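Local coordinates for protein orotate phosphoribosyltransferase (Aeropyrum pernix, PDB 2YZK) that probably catalyses the magnesium-dependent transfer of a ribosyl phosphate group from 5-phosphoribose 1-diphosphate to orotate, giving orotidine 5'-monophosphate in de novo UMP synthesis, at residues G68-A73 / L84-P89; S98-D103 / N132-G137. All coordinates share one frame; numbering follows the deposited sequence.

Contact 1 of 2, residues G68-A73 / L84-P89; sequences GGLPWA and LGYVRP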
ATOM      1  N   GLY A  68       3.581   4.182   4.115  1.00 14.95           N
ATOM      2  CA  GLY A  68       2.827   4.370   5.343  1.00 13.13           C
ATOM      3  C   GLY A  68       1.320   4.459   5.180  1.00 13.00           C
ATOM      4  O   GLY A  68       0.572   3.674   5.769  1.00 10.73           O
ATOM      5  N   GLY A  69       0.863   5.408   4.375  1.00 10.56           N
ATOM      6  CA  GLY A  69      -0.568   5.565   4.196  1.00  9.91           C
ATOM      7  C   GLY A  69      -1.169   4.745   3.069  1.00  9.41           C
ATOM      8  O   GLY A  69      -2.386   4.740   2.893  1.00  9.24           O
ATOM      9  N   LEU A  70      -0.332   4.030   2.325  1.00  8.53           N
ATOM     10  CA  LEU A  70      -0.826   3.255   1.191  1.00  9.90           C
ATOM     11  C   LEU A  70      -1.807   2.125   1.516  1.00  8.90           C
ATOM     12  O   LEU A  70      -2.852   2.020   0.884  1.00  9.44           O
ATOM     13  CB  LEU A  70       0.350   2.722   0.361  1.00 10.31           C
ATOM     14  CG  LEU A  70       0.009   2.136  -1.012  1.00 10.43           C
ATOM     15  CD1 LEU A  70      -0.945   3.048  -1.775  1.00 13.00           C
ATOM     16  CD2 LEU A  70       1.293   1.921  -1.792  1.00 10.10           C
ATOM     17  N   PRO A  71      -1.496   1.268   2.502  1.00  8.61           N
ATOM     18  CA  PRO A  71      -2.457   0.197   2.794  1.00  7.97           C
ATOM     19  C   PRO A  71      -3.804   0.768   3.219  1.00  8.43           C
ATOM     20  O   PRO A  71      -4.862   0.262   2.832  1.00  9.49           O
ATOM     21  CB  PRO A  71      -1.786  -0.572   3.925  1.00  8.16           C
ATOM     22  CG  PRO A  71      -0.322  -0.364   3.648  1.00  8.54           C
ATOM     23  CD  PRO A  71      -0.270   1.100   3.300  1.00  7.89           C
ATOM     24  N   TRP A  72      -3.757   1.831   4.018  1.00  8.05           N
ATOM     25  CA  TRP A  72      -4.972   2.472   4.494  1.00  8.42           C
ATOM     26  C   TRP A  72      -5.789   3.056   3.350  1.00  8.26           C
ATOM     27  O   TRP A  72      -7.005   2.873   3.298  1.00  8.05           O
ATOM     28  CB  TRP A  72      -4.625   3.564   5.503  1.00  9.06           C
ATOM     29  CG  TRP A  72      -3.894   3.021   6.677  1.00  9.30           C
ATOM     30  CD1 TRP A  72      -2.568   3.170   6.955  1.00  8.74           C
ATOM     31  CD2 TRP A  72      -4.428   2.171   7.700  1.00  9.66           C
ATOM     32  NE1 TRP A  72      -2.237   2.463   8.087  1.00  8.98           N
ATOM     33  CE2 TRP A  72      -3.360   1.839   8.564  1.00 10.69           C
ATOM     34  CE3 TRP A  72      -5.704   1.655   7.969  1.00 11.90           C
ATOM     35  CZ2 TRP A  72      -3.526   1.011   9.681  1.00  9.81           C
ATOM     36  CZ3 TRP A  72      -5.872   0.828   9.084  1.00 10.44           C
ATOM     37  CH2 TRP A  72      -4.783   0.517   9.924  1.00  9.78           C
ATOM     38  N   ALA A  73      -5.118   3.747   2.433  1.00  9.05           N
ATOM     39  CA  ALA A  73      -5.793   4.346   1.288  1.00  8.10           C
ATOM     40  C   ALA A  73      -6.407   3.261   0.413  1.00  9.37           C
ATOM     41  O   ALA A  73      -7.544   3.389  -0.045  1.00  9.62           O
ATOM     42  CB  ALA A  73      -4.810   5.177   0.470  1.00  9.23           C
ATOM     43  N   LEU A  84      -8.224   4.471  -6.710  1.00 10.06           N
ATOM     44  CA  LEU A  84      -7.114   4.676  -5.795  1.00  9.68           C
ATOM     45  C   LEU A  84      -5.943   5.278  -6.552  1.00  9.46           C
ATOM     46  O   LEU A  84      -5.746   5.020  -7.739  1.00  9.87           O
ATOM     47  CB  LEU A  84      -6.664   3.348  -5.165  1.00  8.97           C
ATOM     48  CG  LEU A  84      -5.341   3.413  -4.390  1.00  9.30           C
ATOM     49  CD1 LEU A  84      -5.530   4.214  -3.092  1.00  9.03           C
ATOM     50  CD2 LEU A  84      -4.855   1.995  -4.081  1.00  9.18           C
ATOM     51  N   GLY A  85      -5.178   6.101  -5.853  1.00  9.57           N
ATOM     52  CA  GLY A  85      -3.994   6.696  -6.435  1.00  9.79           C
ATOM     53  C   GLY A  85      -3.041   6.885  -5.274  1.00  8.98           C
ATOM     54  O   GLY A  85      -3.446   6.762  -4.114  1.00  7.74           O
ATOM     55  N   TYR A  86      -1.775   7.152  -5.563  1.00  9.10           N
ATOM     56  CA  TYR A  86      -0.817   7.383  -4.493  1.00  9.09           C
ATOM     57  C   TYR A  86       0.427   8.071  -4.989  1.00  8.44           C
ATOM     58  O   TYR A  86       0.769   8.010  -6.177  1.00  7.91           O
ATOM     59  CB  TYR A  86      -0.465   6.077  -3.759  1.00 11.40           C
ATOM     60  CG  TYR A  86       0.229   5.004  -4.570  1.00 12.25           C
ATOM     61  CD1 TYR A  86       1.620   4.941  -4.637  1.00 13.71           C
ATOM     62  CD2 TYR A  86      -0.506   3.997  -5.199  1.00 13.61           C
ATOM     63  CE1 TYR A  86       2.263   3.893  -5.299  1.00 14.81           C
ATOM     64  CE2 TYR A  86       0.125   2.950  -5.865  1.00 15.30           C
ATOM     65  CZ  TYR A  86       1.509   2.901  -5.907  1.00 15.84           C
ATOM     66  OH  TYR A  86       2.137   1.848  -6.531  1.00 19.57           O
ATOM     67  N   VAL A  87       1.089   8.753  -4.067  1.00  9.51           N
ATOM     68  CA  VAL A  87       2.303   9.481  -4.382  1.00 12.20           C
ATOM     69  C   VAL A  87       3.406   9.009  -3.456  1.00 14.41           C
ATOM     70  O   VAL A  87       3.217   8.938  -2.243  1.00 15.32           O
ATOM     71  CB  VAL A  87       2.083  10.997  -4.203  1.00 12.37           C
ATOM     72  CG1 VAL A  87       3.390  11.754  -4.430  1.00 13.81           C
ATOM     73  CG2 VAL A  87       1.026  11.472  -5.174  1.00 10.98           C
ATOM     74  N   ARG A  88       4.553   8.683  -4.036  1.00 16.64           N
ATOM     75  CA  ARG A  88       5.683   8.219  -3.251  1.00 19.25           C
ATOM     76  C   ARG A  88       6.821   9.223  -3.264  1.00 20.41           C
ATOM     77  O   ARG A  88       7.026   9.929  -4.250  1.00 19.31           O
ATOM     78  CB  ARG A  88       6.198   6.882  -3.789  1.00 22.01           C
ATOM     79  CG  ARG A  88       6.889   6.981  -5.133  1.00 26.98           C
ATOM     80  CD  ARG A  88       7.805   5.792  -5.376  1.00 30.14           C
ATOM     81  NE  ARG A  88       7.078   4.557  -5.651  1.00 32.34           N
ATOM     82  CZ  ARG A  88       7.658   3.362  -5.751  1.00 34.57           C
ATOM     83  NH1 ARG A  88       8.969   3.240  -5.592  1.00 36.10           N
ATOM     84  NH2 ARG A  88       6.931   2.289  -6.025  1.00 36.78           N
ATOM     85  N   PRO A  89       7.567   9.314  -2.152  1.00 21.51           N
ATOM     86  CA  PRO A  89       8.695  10.247  -2.086  1.00 23.16           C
ATOM     87  C   PRO A  89       9.846   9.625  -2.880  1.00 24.45           C
ATOM     88  O   PRO A  89      10.388   8.595  -2.487  1.00 25.58           O
ATOM     89  CB  PRO A  89       8.985  10.327  -0.589  1.00 23.44           C
ATOM     90  CG  PRO A  89       8.619   8.949  -0.108  1.00 23.35           C
ATOM     91  CD  PRO A  89       7.325   8.678  -0.844  1.00 22.36           C
TER
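Leu70, in the first turn of helix 70-80, lays both of its methyl groups against the ring of Tyr86 on strand 84-87. The CD2 methyl makes a CH-pi contact: it stands 4.0 Å from the centroid of the ring and 6° off the ring normal, almost straight above the centre of one face. CD1 sits nearer the root of the tyrosine, 3.6 Å from CD2 of Tyr86, and also touches its CG and CB. The leucine fork therefore spans the ring from its attachment point to its middle. Tyr86 brings its face round by placing CG between its own backbone N and carbonyl carbon (chi1 63°), with the ring turned squarely across the CA-CB-CG plane. On the helix side, Leu70 swings CG to the side opposite its backbone N (chi1 -168°), and this carries the two methyls across to the strand.

Three residues further along the helix, Ala73 points its methyl at Leu84, and its CB lies 3.8 Å from CD1 of Leu84. The same leucine methyl also rests on the helix backbone, 3.7 Å from the carbonyl carbon of Ala73. No hydrogen bond crosses between the segments; the contact is buried and rests on van der Waals packing.

The contact packs helix 70-80 on strand 84-87 within the beta-alpha-beta unit formed with strand 61-65. Strand 84-87 is the outermost strand of the parallel sheet within this chain, hydrogen-bonded to strand 61-65 through Gly85 and Val87, while Leu70 and Leu84 also pack on Pro71 of the second subunit.

Contact 2 of 2, residues S98-D103 / N132-G137; sequences SQVEGD and NGYTVG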
ATOM      1  N   SER A  98       7.737  13.285 -10.809  1.00 15.83           N
ATOM      2  CA  SER A  98       6.677  12.794  -9.937  1.00 17.23           C
ATOM      3  C   SER A  98       5.415  12.447 -10.706  1.00 15.75           C
ATOM      4  O   SER A  98       5.183  12.935 -11.812  1.00 15.56           O
ATOM      5  CB  SER A  98       6.352  13.832  -8.863  1.00 18.51           C
ATOM      6  OG  SER A  98       7.454  14.016  -7.991  1.00 23.86           O
ATOM      7  N   GLN A  99       4.594  11.590 -10.117  1.00 15.90           N
ATOM      8  CA  GLN A  99       3.356  11.202 -10.761  1.00 14.45           C
ATOM      9  C   GLN A  99       2.396  10.643  -9.735  1.00 13.17           C
ATOM     10  O   GLN A  99       2.804  10.226  -8.655  1.00 11.58           O
ATOM     11  CB  GLN A  99       3.628  10.143 -11.829  1.00 18.57           C
ATOM     12  CG  GLN A  99       4.209   8.860 -11.270  1.00 22.50           C
ATOM     13  CD  GLN A  99       4.420   7.805 -12.338  1.00 25.96           C
ATOM     14  OE1 GLN A  99       3.484   7.426 -13.045  1.00 29.37           O
ATOM     15  NE2 GLN A  99       5.651   7.321 -12.459  1.00 26.23           N
ATOM     16  N   VAL A 100       1.113  10.665 -10.072  1.00 10.83           N
ATOM     17  CA  VAL A 100       0.093  10.116  -9.192  1.00 11.16           C
ATOM     18  C   VAL A 100      -0.103   8.687  -9.695  1.00 11.51           C
ATOM     19  O   VAL A 100      -0.815   8.443 -10.673  1.00 11.70           O
ATOM     20  CB  VAL A 100      -1.219  10.916  -9.290  1.00 10.45           C
ATOM     21  CG1 VAL A 100      -2.259  10.353  -8.322  1.00 10.85           C
ATOM     22  CG2 VAL A 100      -0.945  12.378  -8.974  1.00 10.89           C
ATOM     23  N   GLU A 101       0.568   7.750  -9.035  1.00 10.63           N
ATOM     24  CA  GLU A 101       0.493   6.349  -9.418  1.00 11.52           C
ATOM     25  C   GLU A 101      -0.943   5.856  -9.321  1.00 11.73           C
ATOM     26  O   GLU A 101      -1.660   6.181  -8.381  1.00 12.36           O
ATOM     27  CB  GLU A 101       1.442   5.526  -8.540  1.00 11.96           C
ATOM     28  CG  GLU A 101       2.905   5.928  -8.761  1.00 15.49           C
ATOM     29  CD  GLU A 101       3.895   5.177  -7.895  1.00 19.85           C
ATOM     30  OE1 GLU A 101       4.060   3.951  -8.086  1.00 20.79           O
ATOM     31  OE2 GLU A 101       4.522   5.820  -7.024  1.00 20.48           O
ATOM     32  N   GLY A 102      -1.360   5.085 -10.319  1.00 11.71           N
ATOM     33  CA  GLY A 102      -2.723   4.590 -10.350  1.00 12.04           C
ATOM     34  C   GLY A 102      -3.520   5.373 -11.386  1.00 11.86           C
ATOM     35  O   GLY A 102      -4.475   4.864 -11.971  1.00 11.46           O
ATOM     36  N   ASP A 103      -3.109   6.621 -11.602  1.00 12.33           N
ATOM     37  CA  ASP A 103      -3.748   7.511 -12.570  1.00 13.25           C
ATOM     38  C   ASP A 103      -5.277   7.573 -12.482  1.00 11.86           C
ATOM     39  O   ASP A 103      -5.987   7.348 -13.463  1.00 12.27           O
ATOM     40  CB  ASP A 103      -3.313   7.123 -13.990  1.00 16.05           C
ATOM     41  CG  ASP A 103      -3.826   8.090 -15.044  1.00 20.29           C
ATOM     42  OD1 ASP A 103      -3.739   9.317 -14.818  1.00 21.22           O
ATOM     43  OD2 ASP A 103      -4.303   7.621 -16.101  1.00 20.78           O
ATOM     44  N   ASN A 132      -0.960  18.006 -11.217  1.00 16.54           N
ATOM     45  CA  ASN A 132      -1.396  17.018 -12.191  1.00 17.47           C
ATOM     46  C   ASN A 132      -2.894  17.022 -12.475  1.00 17.30           C
ATOM     47  O   ASN A 132      -3.447  16.022 -12.932  1.00 17.18           O
ATOM     48  CB  ASN A 132      -0.931  15.621 -11.763  1.00 19.48           C
ATOM     49  CG  ASN A 132       0.550  15.398 -12.028  1.00 21.00           C
ATOM     50  OD1 ASN A 132       0.964  15.199 -13.169  1.00 24.64           O
ATOM     51  ND2 ASN A 132       1.358  15.446 -10.975  1.00 21.10           N
ATOM     52  N   GLY A 133      -3.548  18.146 -12.196  1.00 15.67           N
ATOM     53  CA  GLY A 133      -4.967  18.269 -12.482  1.00 17.44           C
ATOM     54  C   GLY A 133      -5.979  17.803 -11.453  1.00 15.90           C
ATOM     55  O   GLY A 133      -7.159  17.657 -11.781  1.00 17.57           O
ATOM     56  N   TYR A 134      -5.543  17.563 -10.223  1.00 14.57           N
ATOM     57  CA  TYR A 134      -6.465  17.134  -9.175  1.00 12.36           C
ATOM     58  C   TYR A 134      -6.698  18.289  -8.221  1.00 12.94           C
ATOM     59  O   TYR A 134      -5.917  19.242  -8.186  1.00 13.36           O
ATOM     60  CB  TYR A 134      -5.882  15.976  -8.362  1.00 12.51           C
ATOM     61  CG  TYR A 134      -5.621  14.721  -9.148  1.00 12.38           C
ATOM     62  CD1 TYR A 134      -6.630  13.778  -9.355  1.00 11.41           C
ATOM     63  CD2 TYR A 134      -4.361  14.474  -9.694  1.00 11.17           C
ATOM     64  CE1 TYR A 134      -6.385  12.609 -10.087  1.00 10.08           C
ATOM     65  CE2 TYR A 134      -4.109  13.321 -10.424  1.00 11.64           C
ATOM     66  CZ  TYR A 134      -5.120  12.394 -10.617  1.00 10.86           C
ATOM     67  OH  TYR A 134      -4.857  11.261 -11.352  1.00 11.55           O
ATOM     68  N   THR A 135      -7.784  18.215  -7.463  1.00 11.30           N
ATOM     69  CA  THR A 135      -8.050  19.232  -6.463  1.00 11.89           C
ATOM     70  C   THR A 135      -8.101  18.481  -5.142  1.00 12.02           C
ATOM     71  O   THR A 135      -8.561  17.331  -5.084  1.00 12.24           O
ATOM     72  CB  THR A 135      -9.383  19.988  -6.708  1.00 12.87           C
ATOM     73  OG1 THR A 135     -10.484  19.080  -6.632  1.00 15.18           O
ATOM     74  CG2 THR A 135      -9.364  20.659  -8.067  1.00 12.14           C
ATOM     75  N   VAL A 136      -7.603  19.115  -4.086  1.00 13.18           N
ATOM     76  CA  VAL A 136      -7.582  18.488  -2.775  1.00 13.56           C
ATOM     77  C   VAL A 136      -7.580  19.528  -1.663  1.00 14.56           C
ATOM     78  O   VAL A 136      -6.772  20.459  -1.670  1.00 14.75           O
ATOM     79  CB  VAL A 136      -6.345  17.559  -2.638  1.00 14.47           C
ATOM     80  CG1 VAL A 136      -5.083  18.289  -3.065  1.00 15.01           C
ATOM     81  CG2 VAL A 136      -6.217  17.067  -1.211  1.00 14.78           C
ATOM     82  N   GLY A 137      -8.497  19.370  -0.714  1.00 14.04           N
ATOM     83  CA  GLY A 137      -8.577  20.311   0.390  1.00 13.80           C
ATOM     84  C   GLY A 137      -8.619  19.629   1.741  1.00 12.94           C
ATOM     85  O   GLY A 137      -8.696  20.294   2.772  1.00 13.27           O
TER
HETATM   86  O   HOH W   1      -2.692  11.023 -13.133  1.00 22.32           O
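A type II beta turn from Val100 to Asp103, in the loop between strands 84-87 and 108-113, meets the connection from helix 120-131 into strand 135-141. Its Asp103 N to Val100 O bond closes the turn; at the backbone angles of Gly102 a CB would be jammed against the carbonyl O of Glu101, so the position calls for glycine. Val100 and Tyr134 approach from opposite directions: the CG2 methyl of Val100 lies obliquely against the ring, 3.6 Å from CE2 of Tyr134, and 4.3 Å from CB of Asn132. Tyr134 sets CG opposite its carbonyl carbon (chi1 -62°), which sends the ring toward Val100.

At the polar end, one water bridges the segments, donating to Asp103 OD1 at 2.6 Å and to Tyr134 OH at 2.8 Å. Tyr134 OH is also hydrogen-bonded to Pro104 O, and Asp103 OD2 forms a salt bridge with Arg33 of the second subunit. Replacing Tyr134 by alanine removes the ring and its hydroxyl, which is likely to open a gap beside Val100 and leave the bridging water and Pro104 O without that partner.

Val100 and Tyr134 both pack on Leu129 of helix 120-131, and Tyr134 also touches Val109 of strand 108-113.

The two contacts lie in series along the chain, contact 1 closing before contact 2 opens, with centres about 12 Å apart on the same side of the chain's centre. Both reach the five-stranded parallel sheet of the phosphoribosyltransferase domain: contact 1 at strand 84-87, contact 2 at strand 135-141. They meet directly, because Glu101 N probably hydrogen-bonds to Tyr86 O at 2.9 Å and Glu101 OE2 forms a salt bridge with Arg88 NE. Glu101 OE1 also pairs with Arg32 of the second subunit. Arg88 is predicted to bind 5-phosphoribose 1-diphosphate, so Glu101 probably helps position it at a site shared between the subunits of the homodimer.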